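Local coordinates for major allergen Api g 1, isoallergen 1 (Apium graveolens, PDB 2BK0), which is a Bet v 1-related pathogenesis-related protein of plant defence and the major celery allergen, and may, as suggested for its relatives, bind abscisic acid in signalling, at residues A[11-15]-A[148-152]. Coordinates in Å, arbitrary orientation, origin at the centre of the assembly. Residue numbers count along the deposited sequence, not the author numbering.
Sequences TSSVS and EAYLI
The end of the first β-strand, T11-S12, and the loop S13-S15 that leaves it face one side of the C-terminal helix at 148-152. The backbones stay apart, with CA atoms 7.5 Å from S12 to E148 and 7.2 Å from V14 to I152, so the gap is bridged mainly by side chains. T11, still extended, turns its CB away from the helix. The CA-to-CB bond of S12 points toward it; with chi1 t its OG donates a very short hydrogen bond, 2.3 Å, to E148 OE2. Glutamate is long enough to span the gap: chi1 and chi2, both t, extend it, and chi3 near 76° orients the carboxylate. The same S12 OG accepts from V14 N at 2.9 Å, closing an ST turn: a small hydroxyl can serve backbone and carboxylate at once. S13 (phi/psi -93/17) breaks the extended course; its N approaches E148 OE2 to 3.8 Å, its OG I152 CD1 to 4.1 Å. V14, extended again (-108/146), is a compact branched residue suited to a buried spot; its CG2 packs 3.7 Å from CG1 of I152 (chi1 m, chi2 t), one helical turn beyond E148. S15 then N-caps helix 16-25. In this Bet v 1 fold the antiparallel sheet curves around the long C-terminal helix; the contact joins the end of edge strand 3-12, paired with strand 112-122, to the end of helix 130-153, beside helices 16-25 and 27-34.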
loop_
_atom_site.group_PDB
_atom_site.type_symbol
_atom_site.label_atom_id
_atom_site.label_comp_id
_atom_site.label_asym_id
_atom_site.label_seq_id
_atom_site.Cartn_x
_atom_site.Cartn_y
_atom_site.Cartn_z
ATOM N N THR A 11 1.883 12.496 -7.007
ATOM C CA THR A 11 1.230 13.783 -6.784
ATOM C C THR A 11 -0.223 13.675 -7.239
ATOM O O THR A 11 -0.507 13.137 -8.307
ATOM C CB THR A 11 1.945 14.958 -7.494
ATOM O OG1 THR A 11 1.557 15.011 -8.867
ATOM C CG2 THR A 11 3.445 14.803 -7.407
ATOM N N SER A 12 -1.134 14.169 -6.404
ATOM C CA SER A 12 -2.554 14.219 -6.728
ATOM C C SER A 12 -3.029 15.666 -6.632
ATOM O O SER A 12 -2.354 16.514 -6.044
ATOM C CB SER A 12 -3.339 13.322 -5.764
ATOM O OG SER A 12 -4.732 13.570 -5.837
ATOM N N SER A 13 -4.189 15.948 -7.214
ATOM C CA SER A 13 -4.814 17.259 -7.048
ATOM C C SER A 13 -5.798 17.225 -5.882
ATOM O O SER A 13 -6.635 18.107 -5.764
ATOM C CB SER A 13 -5.532 17.675 -8.335
ATOM O OG SER A 13 -6.517 16.713 -8.678
ATOM N N VAL A 14 -5.686 16.207 -5.028
ATOM C CA VAL A 14 -6.573 16.027 -3.878
ATOM C C VAL A 14 -5.807 16.345 -2.601
ATOM O O VAL A 14 -4.608 16.069 -2.510
ATOM C CB VAL A 14 -7.107 14.575 -3.801
ATOM C CG1 VAL A 14 -7.989 14.359 -2.548
ATOM C CG2 VAL A 14 -7.871 14.215 -5.078
ATOM N N SER A 15 -6.505 16.915 -1.617
ATOM C CA SER A 15 -5.888 17.255 -0.339
ATOM C C SER A 15 -5.355 16.026 0.417
ATOM O O SER A 15 -5.888 14.917 0.305
ATOM C CB SER A 15 -6.864 18.026 0.541
ATOM O OG SER A 15 -7.872 17.189 1.083
ATOM N N GLU A 148 -8.060 7.658 -6.176
ATOM C CA GLU A 148 -8.071 9.091 -6.493
ATOM C C GLU A 148 -9.322 9.491 -7.262
ATOM O O GLU A 148 -10.046 10.398 -6.854
ATOM C CB GLU A 148 -6.827 9.462 -7.306
ATOM C CG GLU A 148 -6.952 10.748 -8.104
ATOM C CD GLU A 148 -5.610 11.371 -8.425
ATOM O OE1 GLU A 148 -4.908 10.863 -9.325
ATOM O OE2 GLU A 148 -5.260 12.380 -7.786
ATOM N N ALA A 149 -9.563 8.801 -8.375
ATOM C CA ALA A 149 -10.731 9.059 -9.210
ATOM C C ALA A 149 -12.000 9.138 -8.365
ATOM O O ALA A 149 -12.725 10.140 -8.405
ATOM C CB ALA A 149 -10.870 7.976 -10.267
ATOM N N TYR A 150 -12.242 8.076 -7.594
ATOM C CA TYR A 150 -13.396 7.990 -6.690
ATOM C C TYR A 150 -13.446 9.136 -5.678
ATOM O O TYR A 150 -14.514 9.700 -5.423
ATOM C CB TYR A 150 -13.383 6.656 -5.937
ATOM C CG TYR A 150 -14.473 6.530 -4.899
ATOM C CD1 TYR A 150 -15.759 6.128 -5.259
ATOM C CD2 TYR A 150 -14.221 6.815 -3.555
ATOM C CE1 TYR A 150 -16.771 6.014 -4.309
ATOM C CE2 TYR A 150 -15.227 6.699 -2.595
ATOM C CZ TYR A 150 -16.500 6.301 -2.982
ATOM O OH TYR A 150 -17.498 6.190 -2.046
ATOM N N LEU A 151 -12.296 9.473 -5.096
ATOM C CA LEU A 151 -12.240 10.544 -4.099
ATOM C C LEU A 151 -12.666 11.868 -4.701
ATOM O O LEU A 151 -13.437 12.596 -4.085
ATOM C CB LEU A 151 -10.850 10.655 -3.464
ATOM C CG LEU A 151 -10.477 9.538 -2.477
ATOM C CD1 LEU A 151 -9.194 9.908 -1.759
ATOM C CD2 LEU A 151 -11.566 9.260 -1.456
ATOM N N ILE A 152 -12.190 12.159 -5.907
ATOM C CA ILE A 152 -12.622 13.351 -6.643
ATOM C C ILE A 152 -14.148 13.374 -6.870
ATOM O O ILE A 152 -14.799 14.397 -6.629
ATOM C CB ILE A 152 -11.859 13.482 -7.990
ATOM C CG1 ILE A 152 -10.478 14.091 -7.743
ATOM C CG2 ILE A 152 -12.621 14.350 -8.989
ATOM C CD1 ILE A 152 -9.459 13.814 -8.830
#